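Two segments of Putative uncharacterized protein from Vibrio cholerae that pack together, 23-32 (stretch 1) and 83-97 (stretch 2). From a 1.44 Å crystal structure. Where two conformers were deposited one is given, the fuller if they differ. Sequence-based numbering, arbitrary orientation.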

# COMPACT_ATOMS: atom_id res chain seq x y z
N GLN A 23 2.91 -3.16 -0.10
CA GLN A 23 3.91 -2.22 0.40
C GLN A 23 4.68 -2.88 1.53
O GLN A 23 4.08 -3.41 2.47
CB GLN A 23 3.27 -0.92 0.90
CG GLN A 23 4.26 -0.04 1.67
CD GLN A 23 3.79 1.39 1.79
OE1 GLN A 23 3.61 2.08 0.79
NE2 GLN A 23 3.61 1.85 3.02
N LEU A 24 6.00 -2.84 1.44
CA LEU A 24 6.87 -3.34 2.50
C LEU A 24 7.72 -2.22 3.05
O LEU A 24 8.15 -1.34 2.30
CB LEU A 24 7.76 -4.47 1.97
CG LEU A 24 7.04 -5.73 1.48
CD1 LEU A 24 8.06 -6.73 0.97
CD2 LEU A 24 6.19 -6.36 2.58
N LEU A 25 7.95 -2.26 4.36
CA LEU A 25 8.74 -1.24 5.06
C LEU A 25 10.11 -1.76 5.43
O LEU A 25 10.27 -2.93 5.81
CB LEU A 25 8.02 -0.80 6.34
CG LEU A 25 6.59 -0.30 6.18
CD1 LEU A 25 5.98 -0.03 7.54
CD2 LEU A 25 6.50 0.93 5.28
N PHE A 26 11.11 -0.89 5.32
CA PHE A 26 12.49 -1.24 5.65
C PHE A 26 13.12 -0.12 6.45
O PHE A 26 12.57 0.99 6.53
CB PHE A 26 13.31 -1.51 4.39
CG PHE A 26 12.70 -2.56 3.50
CD1 PHE A 26 12.96 -3.91 3.72
CD2 PHE A 26 11.85 -2.21 2.46
CE1 PHE A 26 12.39 -4.89 2.92
CE2 PHE A 26 11.27 -3.18 1.65
CZ PHE A 26 11.55 -4.52 1.88
N GLY A 27 14.29 -0.40 7.02
CA GLY A 27 15.04 0.62 7.73
C GLY A 27 15.51 1.74 6.83
O GLY A 27 15.70 1.56 5.62
N PHE A 28 15.69 2.92 7.42
CA PHE A 28 16.21 4.07 6.71
C PHE A 28 17.58 3.75 6.13
O PHE A 28 18.37 3.01 6.74
CB PHE A 28 16.31 5.24 7.69
CG PHE A 28 16.38 6.59 7.04
CD1 PHE A 28 17.50 7.40 7.22
CD2 PHE A 28 15.32 7.08 6.27
CE1 PHE A 28 17.57 8.65 6.64
CE2 PHE A 28 15.39 8.33 5.68
CZ PHE A 28 16.51 9.12 5.87
N GLY A 29 17.86 4.27 4.94
CA GLY A 29 19.15 4.05 4.29
C GLY A 29 19.32 2.66 3.70
O GLY A 29 20.43 2.25 3.35
N SER A 30 18.23 1.91 3.58
CA SER A 30 18.29 0.62 2.92
C SER A 30 18.54 0.82 1.43
O SER A 30 18.07 1.80 0.85
CB SER A 30 16.96 -0.13 3.07
OG SER A 30 16.76 -0.59 4.39
N PRO A 31 19.28 -0.12 0.81
CA PRO A 31 19.26 -0.16 -0.65
C PRO A 31 17.84 -0.50 -1.09
O PRO A 31 17.01 -0.90 -0.26
CB PRO A 31 20.20 -1.31 -0.97
CG PRO A 31 20.04 -2.23 0.20
CD PRO A 31 19.93 -1.31 1.38
N ILE A 32 17.55 -0.32 -2.37
CA ILE A 32 16.24 -0.69 -2.89
C ILE A 32 16.14 -2.21 -2.88
O ILE A 32 16.70 -2.89 -3.74
CB ILE A 32 15.98 -0.11 -4.29
CG1 ILE A 32 16.18 1.41 -4.28
CG2 ILE A 32 14.56 -0.46 -4.74
CD1 ILE A 32 15.91 2.10 -5.60
N MET A 83 17.03 -11.97 7.69
CA MET A 83 15.78 -11.27 7.89
C MET A 83 15.93 -9.83 7.40
O MET A 83 16.98 -9.21 7.59
CB MET A 83 15.36 -11.30 9.36
CG MET A 83 15.16 -12.70 9.93
SD MET A 83 13.94 -13.70 9.05
CE MET A 83 12.45 -12.76 9.37
N CYS A 84 14.89 -9.31 6.75
CA CYS A 84 14.90 -7.90 6.36
C CYS A 84 15.05 -7.02 7.59
O CYS A 84 14.48 -7.31 8.64
CB CYS A 84 13.61 -7.53 5.61
SG CYS A 84 13.27 -8.53 4.14
N ASP A 85 15.83 -5.95 7.45
CA ASP A 85 16.01 -5.00 8.54
C ASP A 85 14.98 -3.90 8.40
O ASP A 85 14.92 -3.20 7.38
CB ASP A 85 17.43 -4.42 8.54
CG ASP A 85 17.77 -3.67 9.82
OD1 ASP A 85 18.96 -3.43 10.08
OD2 ASP A 85 16.85 -3.32 10.59
N LEU A 86 14.16 -3.75 9.43
CA LEU A 86 13.08 -2.77 9.45
C LEU A 86 13.49 -1.48 10.17
O LEU A 86 12.73 -0.51 10.19
CB LEU A 86 11.82 -3.40 10.05
CG LEU A 86 10.90 -4.23 9.12
CD1 LEU A 86 11.63 -5.21 8.20
CD2 LEU A 86 9.85 -4.96 9.94
N SER A 87 14.71 -1.45 10.71
CA SER A 87 15.21 -0.29 11.46
C SER A 87 16.45 0.35 10.81
O SER A 87 16.48 1.56 10.56
CB SER A 87 15.49 -0.70 12.91
OG SER A 87 16.15 0.34 13.62
N GLY A 88 17.45 -0.48 10.55
CA GLY A 88 18.66 -0.07 9.84
C GLY A 88 18.67 -0.58 8.41
O GLY A 88 17.66 -1.10 7.92
N ALA A 89 19.81 -0.45 7.73
CA ALA A 89 19.89 -0.78 6.32
C ALA A 89 19.70 -2.27 6.07
O ALA A 89 20.44 -3.10 6.62
CB ALA A 89 21.21 -0.32 5.73
N SER A 90 18.70 -2.61 5.27
CA SER A 90 18.36 -4.00 4.97
C SER A 90 19.25 -4.59 3.88
O SER A 90 19.78 -3.86 3.04
CB SER A 90 16.90 -4.08 4.53
OG SER A 90 16.45 -5.42 4.44
N ALA A 91 19.41 -5.91 3.89
CA ALA A 91 19.98 -6.61 2.74
C ALA A 91 19.01 -6.48 1.57
O ALA A 91 17.80 -6.32 1.79
CB ALA A 91 20.22 -8.07 3.09
N GLU A 92 19.51 -6.55 0.34
CA GLU A 92 18.63 -6.37 -0.82
C GLU A 92 17.89 -7.64 -1.23
O GLU A 92 17.06 -7.60 -2.14
CB GLU A 92 19.37 -5.75 -2.01
CG GLU A 92 20.43 -6.64 -2.61
CD GLU A 92 21.69 -6.70 -1.77
OE1 GLU A 92 21.90 -5.79 -0.93
OE2 GLU A 92 22.46 -7.66 -1.94
N ARG A 93 18.21 -8.76 -0.58
CA ARG A 93 17.41 -9.99 -0.69
C ARG A 93 17.24 -10.52 0.72
O ARG A 93 18.23 -10.80 1.40
CB ARG A 93 18.07 -11.03 -1.59
CG ARG A 93 17.99 -10.65 -3.05
CD ARG A 93 18.51 -11.74 -3.96
NE ARG A 93 18.18 -11.34 -5.33
CZ ARG A 93 18.89 -10.45 -6.02
NH1 ARG A 93 19.97 -9.91 -5.49
NH2 ARG A 93 18.51 -10.11 -7.25
N CYS A 94 16.01 -10.63 1.18
CA CYS A 94 15.78 -10.94 2.58
C CYS A 94 14.43 -11.58 2.84
O CYS A 94 13.54 -11.53 2.00
CB CYS A 94 15.97 -9.68 3.43
SG CYS A 94 14.93 -8.27 2.97
N ILE A 95 14.29 -12.19 4.02
CA ILE A 95 13.03 -12.79 4.45
C ILE A 95 12.30 -11.77 5.32
O ILE A 95 12.86 -11.26 6.28
CB ILE A 95 13.28 -14.11 5.22
CG1 ILE A 95 14.05 -15.10 4.33
CG2 ILE A 95 11.96 -14.70 5.72
CD1 ILE A 95 14.51 -16.35 5.05
N TYR A 96 11.05 -11.47 4.98
CA TYR A 96 10.30 -10.46 5.74
C TYR A 96 9.78 -11.00 7.07
O TYR A 96 9.30 -12.13 7.13
CB TYR A 96 9.17 -9.84 4.92
CG TYR A 96 8.90 -8.40 5.30
CD1 TYR A 96 9.75 -7.38 4.86
CD2 TYR A 96 7.83 -8.06 6.11
CE1 TYR A 96 9.53 -6.06 5.22
CE2 TYR A 96 7.59 -6.75 6.47
CZ TYR A 96 8.45 -5.75 6.03
OH TYR A 96 8.21 -4.45 6.39
N PRO A 97 9.90 -10.20 8.16
CA PRO A 97 9.34 -10.61 9.46
C PRO A 97 7.86 -10.26 9.61
O PRO A 97 7.49 -9.45 10.46
CB PRO A 97 10.21 -9.83 10.46
CG PRO A 97 10.68 -8.63 9.72
CD PRO A 97 10.73 -8.98 8.26
O HOH W 1 10.37 0.52 8.91

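Three direct hydrogen bonds join the stretches. The shortest runs from the phenol of Y96 to the backbone of L25, with Y96 OH 2.6 Å from L25 O; L25 N also lies 3.0 Å from Y96 OH, so the hydroxyl sits close to both polar backbone atoms of that residue. The second is purely backbone: G27 N donates to D85 O at 2.9 Å, with an N-H...O angle of 159°. In the third, S90 N donates to S30 OG at 2.9 Å and 165°. The same hydroxyl donates to G27 O (S30 OG to G27 O, 2.7 Å), so it ties S90 to the type II turn from G27 to S30, which S30 N also closes with a bond to G27 O of 3.3 Å.

A water adds an indirect link, donating to L86 O at 2.9 Å and, weakly, to F26 O at 3.3 Å.

Around G27 the backbones are in direct contact. G27 CA lies 3.1 Å from G88 O, with an angle of 144° at the hydrogen, and 3.8 Å from S87 CA. This closeness depends on glycine: an ideal CB would fall 1.9 Å from G88 O, a clear clash.

Packing centres on Y96, which has the largest area covered by the opposing stretch. L24 CD2 stands 4.0 Å from the centroid of the Y96 ring and 5° off its normal, a CH-pi contact squarely over the face. The Y96 edge meets the face of F26 in an offset edge-to-face pair, with centroids 5.8 Å apart and planes at 86°. Although the F26 CA-to-CB bond points away from stretch 2, its ring end comes nearer and reaches the C84–C94 disulfide: F26 CE1 is 3.9 Å from C84 SG, which lies at the ring edge, and 4.2 Å from C94 SG.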